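Flagellar hook protein FlgE (Caulobacter crescentus CB15, PDB 5AY6) builds the flagellar hook, which probably serves as a universal joint in the flagellum, this chain being a 32 kDa fragment of the hook protein. Local coordinates at residues 21-25 with 141-145; 38-42 with 118-122; 46-52 with 68-73; 77-83 with 94-100. All coordinates share one frame; numbering follows the deposited sequence.

All four contacts belong to one part of the hook fragment, the FlgE third-domain family region, and all four reach its five-stranded antiparallel sheet. Contact 3 is the middle of the group: it touches contact 1 through the backbone bond from Tyr25 N to Tyr52 O (2.7 Å), contact 2 through His46 NE2 and Asp40 OD2 (2.6 Å), and contact 4 through Asp70 OD1 and Thr80 OG1 (2.6 Å). Contacts 1 and 2 use the two ends of strand 24-39, their centres about 27 Å apart and their nearest atoms about 15 Å. The centres of contacts 3 and 4 lie about 10 Å apart, on neighbouring strand pairs.

Contact 1. Residues 21-25 with 141-145; sequences AAVSY and AGKLY
The Tyr25 ring lies flat on Gly142, whose CA stands 3.4 Å above the ring plane, over its centre. With CA only 10° off the ring normal, measured from the centroid, this is a CH-pi contact over the face. Tyr25 CG is anti to the backbone N (chi1 168°), and this torsion swings the ring across the chain just beyond helix 137-140. Next to the ring, the CD2 branch of Leu144 fits between Tyr25 CB, 3.6 Å away, and Ala22 O, 3.4 Å away. Val23 and Tyr145 run side by side in the same direction, with Val23 CG2 4.2 Å from Tyr145 CB. Tyr145 OH leads away to a hydrogen bond with Glu199, while Leu188 of strand 180-189 touches both side chains. One direct hydrogen bond joins the segments: Tyr145 N to Ala22 O, 2.8 Å long and nearly straight at 161°. A water donates to both Ala21 O and Gly142 O, giving a second, indirect polar link. The chemistry is thus mainly apolar packing, consistent with a seat for the 141-145 loop against the start of strand 24-39 whose position is set by one backbone bond and one water bridge.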
loop_
_atom_site.group_PDB
_atom_site.type_symbol
_atom_site.label_atom_id
_atom_site.label_comp_id
_atom_site.label_asym_id
_atom_site.label_seq_id
_atom_site.Cartn_x
_atom_site.Cartn_y
_atom_site.Cartn_z
ATOM N N ALA A 21 6.715 -4.205 -9.691
ATOM C CA ALA A 21 5.635 -4.465 -10.637
ATOM C C ALA A 21 4.327 -4.810 -9.925
ATOM O O ALA A 21 3.248 -4.580 -10.462
ATOM C CB ALA A 21 6.025 -5.583 -11.580
ATOM N N ALA A 22 4.424 -5.359 -8.718
ATOM C CA ALA A 22 3.231 -5.678 -7.935
ATOM C C ALA A 22 2.592 -4.433 -7.310
ATOM O O ALA A 22 1.479 -4.493 -6.795
ATOM C CB ALA A 22 3.569 -6.694 -6.848
ATOM N N VAL A 23 3.297 -3.306 -7.347
ATOM C CA VAL A 23 2.737 -2.056 -6.842
ATOM C C VAL A 23 2.344 -1.134 -7.995
ATOM O O VAL A 23 1.280 -0.514 -7.965
ATOM C CB VAL A 23 3.722 -1.336 -5.891
ATOM C CG1 VAL A 23 3.288 0.096 -5.629
ATOM C CG2 VAL A 23 3.840 -2.107 -4.582
ATOM N N SER A 24 3.203 -1.045 -9.007
ATOM C CA SER A 24 2.885 -0.308 -10.229
ATOM C C SER A 24 3.052 -1.217 -11.439
ATOM O O SER A 24 4.171 -1.523 -11.859
ATOM C CB SER A 24 3.765 0.929 -10.378
ATOM O OG SER A 24 3.465 1.875 -9.372
ATOM N N TYR A 25 1.928 -1.632 -12.006
ATOM C CA TYR A 25 1.929 -2.657 -13.031
ATOM C C TYR A 25 1.713 -2.092 -14.428
ATOM O O TYR A 25 0.637 -1.580 -14.740
ATOM C CB TYR A 25 0.855 -3.699 -12.707
ATOM C CG TYR A 25 0.556 -4.665 -13.825
ATOM C CD1 TYR A 25 1.479 -5.632 -14.198
ATOM C CD2 TYR A 25 -0.660 -4.627 -14.490
ATOM C CE1 TYR A 25 1.203 -6.527 -15.216
ATOM C CE2 TYR A 25 -0.945 -5.518 -15.509
ATOM C CZ TYR A 25 -0.010 -6.464 -15.865
ATOM O OH TYR A 25 -0.289 -7.352 -16.878
ATOM N N ALA A 141 -5.298 -8.708 -13.846
ATOM C CA ALA A 141 -4.192 -9.548 -14.300
ATOM C C ALA A 141 -2.874 -9.169 -13.624
ATOM O O ALA A 141 -1.970 -9.992 -13.508
ATOM C CB ALA A 141 -4.048 -9.465 -15.814
ATOM N N GLY A 142 -2.776 -7.923 -13.176
ATOM C CA GLY A 142 -1.568 -7.435 -12.534
ATOM C C GLY A 142 -1.363 -7.919 -11.111
ATOM O O GLY A 142 -0.262 -7.790 -10.571
ATOM N N LYS A 143 -2.417 -8.477 -10.514
ATOM C CA LYS A 143 -2.390 -8.962 -9.131
ATOM C C LYS A 143 -1.724 -7.955 -8.193
ATOM O O LYS A 143 -0.695 -8.242 -7.581
ATOM C CB LYS A 143 -1.680 -10.314 -9.054
ATOM C CG LYS A 143 -2.329 -11.399 -9.918
ATOM C CD LYS A 143 -1.652 -12.748 -9.714
ATOM C CE LYS A 143 -2.031 -13.739 -10.809
ATOM N NZ LYS A 143 -3.507 -13.889 -10.943
ATOM N N LEU A 144 -2.313 -6.769 -8.097
ATOM C CA LEU A 144 -1.696 -5.669 -7.364
ATOM C C LEU A 144 -1.737 -5.827 -5.848
ATOM O O LEU A 144 -2.612 -6.496 -5.293
ATOM C CB LEU A 144 -2.356 -4.346 -7.747
ATOM C CG LEU A 144 -2.067 -3.891 -9.178
ATOM C CD1 LEU A 144 -2.799 -2.601 -9.480
ATOM C CD2 LEU A 144 -0.573 -3.719 -9.354
ATOM N N TYR A 145 -0.770 -5.189 -5.197
ATOM C CA TYR A 145 -0.702 -5.114 -3.744
ATOM C C TYR A 145 -1.992 -4.601 -3.125
ATOM O O TYR A 145 -2.600 -3.642 -3.615
ATOM C CB TYR A 145 0.453 -4.203 -3.319
ATOM C CG TYR A 145 0.502 -3.911 -1.834
ATOM C CD1 TYR A 145 0.091 -2.681 -1.332
ATOM C CD2 TYR A 145 0.959 -4.865 -0.935
ATOM C CE1 TYR A 145 0.136 -2.411 0.027
ATOM C CE2 TYR A 145 1.013 -4.603 0.421
ATOM C CZ TYR A 145 0.599 -3.381 0.897
ATOM O OH TYR A 145 0.646 -3.130 2.249
HETATM O O HOH W 1 2.279 -7.016 -11.355
#

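Contact 2. Residues 38-42 with 118-122; sequences VVDSA and GTTVN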
loop_
_atom_site.group_PDB
_atom_site.type_symbol
_atom_site.label_atom_id
_atom_site.label_comp_id
_atom_site.label_asym_id
_atom_site.label_seq_id
_atom_site.Cartn_x
_atom_site.Cartn_y
_atom_site.Cartn_z
ATOM N N VAL A 38 -3.542 4.095 -30.819
ATOM C CA VAL A 38 -4.716 4.690 -30.201
ATOM C C VAL A 38 -4.994 6.039 -30.853
ATOM O O VAL A 38 -4.197 6.970 -30.729
ATOM C CB VAL A 38 -4.524 4.873 -28.684
ATOM C CG1 VAL A 38 -5.724 5.583 -28.076
ATOM C CG2 VAL A 38 -4.286 3.527 -28.014
ATOM N N VAL A 39 -6.120 6.136 -31.553
ATOM C CA VAL A 39 -6.494 7.368 -32.243
ATOM C C VAL A 39 -7.254 8.309 -31.313
ATOM O O VAL A 39 -8.228 7.902 -30.677
ATOM C CB VAL A 39 -7.357 7.069 -33.482
ATOM C CG1 VAL A 39 -7.773 8.363 -34.170
ATOM C CG2 VAL A 39 -6.600 6.167 -34.442
ATOM N N ASP A 40 -6.804 9.560 -31.223
ATOM C CA ASP A 40 -7.482 10.536 -30.377
ATOM C C ASP A 40 -8.555 11.276 -31.165
ATOM O O ASP A 40 -8.697 11.076 -32.371
ATOM C CB ASP A 40 -6.487 11.529 -29.746
ATOM C CG ASP A 40 -5.707 12.354 -30.773
ATOM O OD1 ASP A 40 -6.236 12.673 -31.857
ATOM O OD2 ASP A 40 -4.546 12.709 -30.473
ATOM N N SER A 41 -9.296 12.142 -30.482
ATOM C CA SER A 41 -10.424 12.834 -31.095
ATOM C C SER A 41 -9.988 13.811 -32.192
ATOM O O SER A 41 -10.823 14.319 -32.939
ATOM C CB SER A 41 -11.237 13.567 -30.025
ATOM O OG SER A 41 -10.423 14.446 -29.262
ATOM N N ALA A 42 -8.685 14.063 -32.288
ATOM C CA ALA A 42 -8.137 14.916 -33.342
ATOM C C ALA A 42 -7.506 14.082 -34.458
ATOM O O ALA A 42 -6.686 14.587 -35.230
ATOM C CB ALA A 42 -7.114 15.883 -32.765
ATOM N N GLY A 118 -8.239 19.760 -24.855
ATOM C CA GLY A 118 -9.443 18.961 -24.720
ATOM C C GLY A 118 -9.534 17.754 -25.632
ATOM O O GLY A 118 -10.589 17.125 -25.744
ATOM N N THR A 119 -8.430 17.432 -26.294
ATOM C CA THR A 119 -8.355 16.221 -27.100
ATOM C C THR A 119 -8.489 15.001 -26.192
ATOM O O THR A 119 -7.917 14.966 -25.099
ATOM C CB THR A 119 -7.030 16.151 -27.888
ATOM O OG1 THR A 119 -6.881 17.331 -28.690
ATOM C CG2 THR A 119 -7.005 14.935 -28.792
ATOM N N THR A 120 -9.252 14.006 -26.632
ATOM C CA THR A 120 -9.495 12.833 -25.799
ATOM C C THR A 120 -9.094 11.533 -26.483
ATOM O O THR A 120 -8.934 11.483 -27.701
ATOM C CB THR A 120 -10.989 12.725 -25.385
ATOM O OG1 THR A 120 -11.815 12.607 -26.555
ATOM C CG2 THR A 120 -11.418 13.938 -24.575
ATOM N N VAL A 121 -8.917 10.487 -25.679
ATOM C CA VAL A 121 -8.846 9.125 -26.192
ATOM C C VAL A 121 -9.889 8.287 -25.467
ATOM O O VAL A 121 -10.354 8.658 -24.382
ATOM C CB VAL A 121 -7.443 8.491 -26.018
ATOM C CG1 VAL A 121 -6.390 9.298 -26.770
ATOM C CG2 VAL A 121 -7.086 8.383 -24.543
ATOM N N ASN A 122 -10.265 7.164 -26.067
ATOM C CA ASN A 122 -11.245 6.280 -25.453
ATOM C C ASN A 122 -10.613 5.363 -24.413
ATOM O O ASN A 122 -9.602 4.710 -24.683
ATOM C CB ASN A 122 -11.956 5.455 -26.528
ATOM C CG ASN A 122 -12.785 6.315 -27.463
ATOM O OD1 ASN A 122 -13.243 7.397 -27.085
ATOM N ND2 ASN A 122 -12.978 5.845 -28.687
HETATM O O HOH W 2 -8.980 6.329 -28.513
#
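Ser41 OG takes the N-H of Thr120 in a 2.9 Å hydrogen bond that is almost straight, at 172°. The return bond, Ser41 N to Thr120 O, has the same 2.9 Å length and is more bent (144°), its donor lying in the carbonyl plane. One serine therefore meets both the N-H and the C=O of Thr120. The hydroxyl can reach because chi1 of 55° sets OG between the backbone N and the carbonyl carbon. Asp40 has nearly the same first torsion, but its carboxylate serves its own chain: OD1 accepts from Ala42 N at 2.8 Å, closing an Asx turn, and also from Asn44 N, while OD2 is bonded to His46. These partners hold the carboxylate in place as Thr119 CG2 packs against it, 3.5 Å from Asp40 CG. On the strand side, Val38 and Val121 cross at about a right angle, Val38 CG1 lying 4.0 Å from Val121 CB, and Val121 CG1 meets Asp40 CB. A water bridges Val39 O and Asn122 N. The contact brings strand 120-122, paired with strand 111-113 in a two-stranded sheet, against the end of edge strand 24-39, and Tyr48 of strand 45-53 packs on both valines.

Contact 3. Residues 46-52 with 68-73; sequences HNYDVVY and LVDIKE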
loop_
_atom_site.group_PDB
_atom_site.type_symbol
_atom_site.label_atom_id
_atom_site.label_comp_id
_atom_site.label_asym_id
_atom_site.label_seq_id
_atom_site.Cartn_x
_atom_site.Cartn_y
_atom_site.Cartn_z
ATOM N N HIS A 46 -1.469 7.329 -31.335
ATOM C CA HIS A 46 -0.423 7.250 -30.323
ATOM C C HIS A 46 -0.116 5.811 -29.930
ATOM O O HIS A 46 -0.931 4.912 -30.129
ATOM C CB HIS A 46 -0.819 8.020 -29.058
ATOM C CG HIS A 46 -1.402 9.375 -29.314
ATOM N ND1 HIS A 46 -0.695 10.533 -29.122
ATOM C CD2 HIS A 46 -2.642 9.747 -29.726
ATOM C CE1 HIS A 46 -1.465 11.575 -29.413
ATOM N NE2 HIS A 46 -2.646 11.119 -29.782
ATOM N N ASN A 47 1.067 5.609 -29.363
ATOM C CA ASN A 47 1.358 4.406 -28.600
ATOM C C ASN A 47 1.461 4.799 -27.133
ATOM O O ASN A 47 2.183 5.737 -26.783
ATOM C CB ASN A 47 2.649 3.737 -29.071
ATOM C CG ASN A 47 2.578 3.272 -30.513
ATOM O OD1 ASN A 47 1.502 2.980 -31.035
ATOM N ND2 ASN A 47 3.730 3.203 -31.165
ATOM N N TYR A 48 0.729 4.097 -26.279
ATOM C CA TYR A 48 0.673 4.450 -24.866
ATOM C C TYR A 48 1.124 3.314 -23.963
ATOM O O TYR A 48 0.908 2.143 -24.267
ATOM C CB TYR A 48 -0.750 4.857 -24.463
ATOM C CG TYR A 48 -1.210 6.204 -24.964
ATOM C CD1 TYR A 48 -0.556 7.370 -24.585
ATOM C CD2 TYR A 48 -2.326 6.316 -25.784
ATOM C CE1 TYR A 48 -0.985 8.604 -25.027
ATOM C CE2 TYR A 48 -2.763 7.545 -26.230
ATOM C CZ TYR A 48 -2.088 8.685 -25.849
ATOM O OH TYR A 48 -2.518 9.912 -26.293
ATOM N N ASP A 49 1.739 3.671 -22.843
ATOM C CA ASP A 49 1.923 2.730 -21.750
ATOM C C ASP A 49 0.820 2.973 -20.734
ATOM O O ASP A 49 0.478 4.122 -20.441
ATOM C CB ASP A 49 3.301 2.880 -21.103
ATOM C CG ASP A 49 4.397 2.184 -21.894
ATOM O OD1 ASP A 49 4.091 1.193 -22.589
ATOM O OD2 ASP A 49 5.561 2.629 -21.812
ATOM N N VAL A 50 0.244 1.897 -20.219
ATOM C CA VAL A 50 -0.786 2.017 -19.201
ATOM C C VAL A 50 -0.290 1.383 -17.911
ATOM O O VAL A 50 0.061 0.205 -17.880
ATOM C CB VAL A 50 -2.104 1.358 -19.640
ATOM C CG1 VAL A 50 -3.200 1.621 -18.605
ATOM C CG2 VAL A 50 -2.521 1.877 -21.006
ATOM N N VAL A 51 -0.252 2.173 -16.847
ATOM C CA VAL A 51 0.257 1.691 -15.575
ATOM C C VAL A 51 -0.813 1.791 -14.497
ATOM O O VAL A 51 -1.225 2.891 -14.125
ATOM C CB VAL A 51 1.507 2.483 -15.124
ATOM C CG1 VAL A 51 2.078 1.899 -13.836
ATOM C CG2 VAL A 51 2.564 2.498 -16.225
ATOM N N TYR A 52 -1.272 0.638 -14.017
ATOM C CA TYR A 52 -2.142 0.576 -12.852
ATOM C C TYR A 52 -1.289 0.509 -11.597
ATOM O O TYR A 52 -0.338 -0.265 -11.542
ATOM C CB TYR A 52 -3.058 -0.644 -12.898
ATOM C CG TYR A 52 -4.041 -0.687 -14.043
ATOM C CD1 TYR A 52 -5.244 0.005 -13.978
ATOM C CD2 TYR A 52 -3.786 -1.455 -15.170
ATOM C CE1 TYR A 52 -6.159 -0.051 -15.018
ATOM C CE2 TYR A 52 -4.693 -1.518 -16.214
ATOM C CZ TYR A 52 -5.875 -0.814 -16.132
ATOM O OH TYR A 52 -6.776 -0.876 -17.169
ATOM N N LEU A 68 -4.974 3.293 -8.955
ATOM C CA LEU A 68 -4.419 4.482 -9.596
ATOM C C LEU A 68 -4.036 4.134 -11.028
ATOM O O LEU A 68 -3.636 3.002 -11.303
ATOM C CB LEU A 68 -3.196 5.006 -8.838
ATOM C CG LEU A 68 -3.384 5.339 -7.358
ATOM C CD1 LEU A 68 -2.112 5.948 -6.783
ATOM C CD2 LEU A 68 -4.565 6.282 -7.177
ATOM N N VAL A 69 -4.159 5.102 -11.933
ATOM C CA VAL A 69 -3.806 4.889 -13.334
ATOM C C VAL A 69 -2.939 6.016 -13.885
ATOM O O VAL A 69 -3.259 7.196 -13.717
ATOM C CB VAL A 69 -5.061 4.771 -14.226
ATOM C CG1 VAL A 69 -4.661 4.623 -15.691
ATOM C CG2 VAL A 69 -5.929 3.607 -13.793
ATOM N N ASP A 70 -1.842 5.645 -14.543
ATOM C CA ASP A 70 -1.039 6.593 -15.313
ATOM C C ASP A 70 -1.055 6.207 -16.786
ATOM O O ASP A 70 -0.874 5.035 -17.129
ATOM C CB ASP A 70 0.409 6.638 -14.816
ATOM C CG ASP A 70 0.540 7.243 -13.431
ATOM O OD1 ASP A 70 -0.046 8.322 -13.189
ATOM O OD2 ASP A 70 1.233 6.636 -12.591
ATOM N N ILE A 71 -1.278 7.187 -17.656
ATOM C CA ILE A 71 -1.145 6.969 -19.095
ATOM C C ILE A 71 0.114 7.676 -19.582
ATOM O O ILE A 71 0.261 8.891 -19.412
ATOM C CB ILE A 71 -2.358 7.483 -19.882
ATOM C CG1 ILE A 71 -3.662 7.028 -19.221
ATOM C CG2 ILE A 71 -2.285 7.006 -21.328
ATOM C CD1 ILE A 71 -3.832 5.534 -19.186
ATOM N N LYS A 72 1.025 6.916 -20.177
ATOM C CA LYS A 72 2.318 7.465 -20.554
ATOM C C LYS A 72 2.572 7.374 -22.054
ATOM O O LYS A 72 2.170 6.413 -22.714
ATOM C CB LYS A 72 3.438 6.754 -19.791
ATOM C CG LYS A 72 3.344 6.896 -18.278
ATOM C CD LYS A 72 4.585 6.341 -17.596
ATOM C CE LYS A 72 4.509 6.491 -16.086
ATOM N NZ LYS A 72 5.775 6.059 -15.425
ATOM N N GLU A 73 3.238 8.395 -22.582
ATOM C CA GLU A 73 3.659 8.420 -23.976
ATOM C C GLU A 73 5.133 8.797 -24.033
ATOM O O GLU A 73 5.521 9.875 -23.577
ATOM C CB GLU A 73 2.811 9.400 -24.784
ATOM C CG GLU A 73 3.114 9.406 -26.275
ATOM C CD GLU A 73 2.170 10.305 -27.054
ATOM O OE1 GLU A 73 1.737 11.341 -26.500
ATOM O OE2 GLU A 73 1.860 9.971 -28.219
HETATM O O HOH W 3 2.862 7.671 -29.604
HETATM O O HOH W 4 -0.876 11.890 -25.840
HETATM O O HOH W 5 -0.184 4.337 -11.913
#
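Ile71 CG2 is the bump that presses on Tyr48, 4.2 Å from the centroid of the Tyr48 ring and 30° off its normal, an off-centre CH-pi contact. The other branch of the same isoleucine ends in CD1, and Ile71 CD1 lies 4.0 Å from Val50 CG1, the two side chains pointing the same way. Ile71 thus fills the hollow between Tyr48 and Val50. Farther along this face, Val69 CG2 reaches Tyr52 CD1 at 3.7 Å, again side by side. Beyond Ile71, Glu73 CB leans on CE1 of the Tyr48 ring. Two adjacent strands of an antiparallel beta hairpin, 45-53 and 64-73, make up this surface, and Leu126 touches both Tyr48 and Ile71. Asp49 and Lys72 form one hydrogen-bonded pair and Val51 and Asp70 the next, with four backbone bonds in all. Their side chains take the other face, where Asp70 OD1 is hydrogen-bonded to Thr80 OG1 and a water donates to both Val51 O and Asp70 OD2. At the open end of the hairpin, Glu73 CG is anti to its backbone N and the chain stays extended, carrying Glu73 OE2 to His46 ND1 at 2.8 Å. The carboxylate is met on its syn side, 30° out of plane, while OE2 lies in the ring plane of His46, whose second partner is Asp40, just past strand 24-39. Tyr48 OH sits 3.2 Å above one face of that imidazole, over its centre.

Contact 4. Residues 77-83 with 94-100; sequences IVATGKV and SSTIDYK
Ser94 O approaches Val83 CA at 3.4 Å where strands 76-86 and 92-99 pair as an antiparallel beta hairpin, the second strand forming an edge of the five-stranded sheet. Ser95 sits opposite Val83 in a non-hydrogen-bonded pair, and its OG accepts from Ile97 N to make an ST turn. At Thr96 the strand is interrupted: Thr96 N still bonds to Lys82 O, but the return acceptor is the side chain, with Thr96 OG1 taking Lys82 N at 2.8 Å and 164°. Ile97 crosses Val83 obliquely, Ile97 CD1 lying 3.6 Å from Val83 CG1, and Ile97 CA comes within 4.0 Å of Gly81 CA. Regular pairing resumes at Asp98, which exchanges two backbone bonds with Thr80; Asp98 OD2 makes a salt bridge to Arg113 and accepts from Thr106 N. Tyr99 is paired with Ala79, half of a classic beta bulge in which Val78 and Ala79 both face Ile71. Lys100 N bonds to Val78 O at 3.1 Å, with the donor well above the carbonyl plane. The lysine side chain bends at chi3 across Ile77, and Lys100 NZ makes a weak hydrogen bond to Ile77 O, 3.1 Å long.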
loop_
_atom_site.group_PDB
_atom_site.type_symbol
_atom_site.label_atom_id
_atom_site.label_comp_id
_atom_site.label_asym_id
_atom_site.label_seq_id
_atom_site.Cartn_x
_atom_site.Cartn_y
_atom_site.Cartn_z
ATOM N N ILE A 77 4.031 11.148 -18.599
ATOM C CA ILE A 77 2.635 11.029 -18.192
ATOM C C ILE A 77 1.787 12.100 -18.874
ATOM O O ILE A 77 1.993 13.292 -18.660
ATOM C CB ILE A 77 2.487 11.137 -16.662
ATOM C CG1 ILE A 77 3.263 10.008 -15.979
ATOM C CG2 ILE A 77 1.023 11.118 -16.254
ATOM C CD1 ILE A 77 3.310 10.118 -14.473
ATOM N N VAL A 78 0.846 11.676 -19.713
ATOM C CA VAL A 78 -0.046 12.626 -20.373
ATOM C C VAL A 78 -1.409 12.688 -19.684
ATOM O O VAL A 78 -2.150 13.651 -19.853
ATOM C CB VAL A 78 -0.252 12.280 -21.864
ATOM C CG1 VAL A 78 1.083 12.256 -22.589
ATOM C CG2 VAL A 78 -0.964 10.951 -22.016
ATOM N N ALA A 79 -1.732 11.656 -18.908
ATOM C CA ALA A 79 -3.013 11.591 -18.210
ATOM C C ALA A 79 -2.911 10.686 -16.989
ATOM O O ALA A 79 -2.162 9.709 -16.991
ATOM C CB ALA A 79 -4.110 11.100 -19.143
ATOM N N THR A 80 -3.671 11.005 -15.951
ATOM C CA THR A 80 -3.572 10.263 -14.702
ATOM C C THR A 80 -4.833 10.429 -13.859
ATOM O O THR A 80 -5.586 11.389 -14.033
ATOM C CB THR A 80 -2.333 10.712 -13.889
ATOM O OG1 THR A 80 -2.155 9.862 -12.748
ATOM C CG2 THR A 80 -2.482 12.157 -13.426
ATOM N N GLY A 81 -5.067 9.478 -12.960
ATOM C CA GLY A 81 -6.185 9.570 -12.036
ATOM C C GLY A 81 -6.485 8.273 -11.312
ATOM O O GLY A 81 -5.628 7.395 -11.196
ATOM N N LYS A 82 -7.714 8.157 -10.820
ATOM C CA LYS A 82 -8.150 6.952 -10.132
ATOM C C LYS A 82 -9.361 6.349 -10.832
ATOM O O LYS A 82 -10.244 7.074 -11.294
ATOM C CB LYS A 82 -8.475 7.256 -8.667
ATOM C CG LYS A 82 -8.804 6.028 -7.839
ATOM C CD LYS A 82 -8.723 6.316 -6.349
ATOM C CE LYS A 82 -9.809 7.277 -5.899
ATOM N NZ LYS A 82 -9.855 7.395 -4.409
ATOM N N VAL A 83 -9.381 5.025 -10.933
ATOM C CA VAL A 83 -10.552 4.312 -11.433
ATOM C C VAL A 83 -11.149 3.465 -10.319
ATOM O O VAL A 83 -10.453 3.053 -9.393
ATOM C CB VAL A 83 -10.222 3.411 -12.640
ATOM C CG1 VAL A 83 -9.889 4.256 -13.850
ATOM C CG2 VAL A 83 -9.073 2.467 -12.311
ATOM N N SER A 94 -16.497 4.596 -11.853
ATOM C CA SER A 94 -16.084 5.995 -11.917
ATOM C C SER A 94 -14.621 6.130 -12.323
ATOM O O SER A 94 -13.801 5.249 -12.046
ATOM C CB SER A 94 -16.312 6.690 -10.579
ATOM O OG SER A 94 -15.298 6.342 -9.654
ATOM N N SER A 95 -14.311 7.245 -12.982
ATOM C CA SER A 95 -12.950 7.568 -13.401
ATOM C C SER A 95 -12.644 9.043 -13.158
ATOM O O SER A 95 -13.463 9.909 -13.465
ATOM C CB SER A 95 -12.742 7.241 -14.882
ATOM O OG SER A 95 -11.514 7.785 -15.352
ATOM N N THR A 96 -11.468 9.325 -12.604
ATOM C CA THR A 96 -11.003 10.701 -12.478
ATOM C C THR A 96 -9.798 10.943 -13.378
ATOM O O THR A 96 -9.084 11.933 -13.214
ATOM C CB THR A 96 -10.617 11.057 -11.030
ATOM O OG1 THR A 96 -9.476 10.285 -10.629
ATOM C CG2 THR A 96 -11.786 10.801 -10.078
ATOM N N ILE A 97 -9.568 10.034 -14.320
ATOM C CA ILE A 97 -8.453 10.185 -15.251
ATOM C C ILE A 97 -8.656 11.426 -16.102
ATOM O O ILE A 97 -9.703 11.608 -16.725
ATOM C CB ILE A 97 -8.291 8.956 -16.171
ATOM C CG1 ILE A 97 -8.196 7.672 -15.348
ATOM C CG2 ILE A 97 -7.048 9.099 -17.044
ATOM C CD1 ILE A 97 -8.118 6.413 -16.202
ATOM N N ASP A 98 -7.648 12.287 -16.113
ATOM C CA ASP A 98 -7.698 13.546 -16.842
ATOM C C ASP A 98 -6.264 13.884 -17.239
ATOM O O ASP A 98 -5.332 13.235 -16.762
ATOM C CB ASP A 98 -8.310 14.647 -15.971
ATOM C CG ASP A 98 -8.917 15.775 -16.784
ATOM O OD1 ASP A 98 -8.742 15.803 -18.021
ATOM O OD2 ASP A 98 -9.579 16.641 -16.172
ATOM N N TYR A 99 -6.073 14.881 -18.101
ATOM C CA TYR A 99 -4.718 15.223 -18.532
ATOM C C TYR A 99 -3.898 15.692 -17.329
ATOM O O TYR A 99 -4.453 16.233 -16.372
ATOM C CB TYR A 99 -4.738 16.277 -19.653
ATOM C CG TYR A 99 -5.131 17.691 -19.257
ATOM C CD1 TYR A 99 -4.188 18.587 -18.762
ATOM C CD2 TYR A 99 -6.435 18.145 -19.426
ATOM C CE1 TYR A 99 -4.537 19.885 -18.416
ATOM C CE2 TYR A 99 -6.793 19.443 -19.086
ATOM C CZ TYR A 99 -5.841 20.308 -18.582
ATOM O OH TYR A 99 -6.189 21.599 -18.242
ATOM N N LYS A 100 -2.588 15.460 -17.361
ATOM C CA LYS A 100 -1.737 15.798 -16.217
ATOM C C LYS A 100 -1.719 17.296 -15.925
ATOM O O LYS A 100 -1.358 18.104 -16.784
ATOM C CB LYS A 100 -0.301 15.311 -16.434
ATOM C CG LYS A 100 0.632 15.656 -15.272
ATOM C CD LYS A 100 2.016 15.056 -15.455
ATOM C CE LYS A 100 2.696 15.603 -16.695
ATOM N NZ LYS A 100 4.012 14.950 -16.937
HETATM O O HOH W 6 5.835 12.534 -16.522
HETATM O O HOH W 7 -6.867 13.473 -12.420
HETATM O O HOH W 8 -12.855 7.294 -9.649
#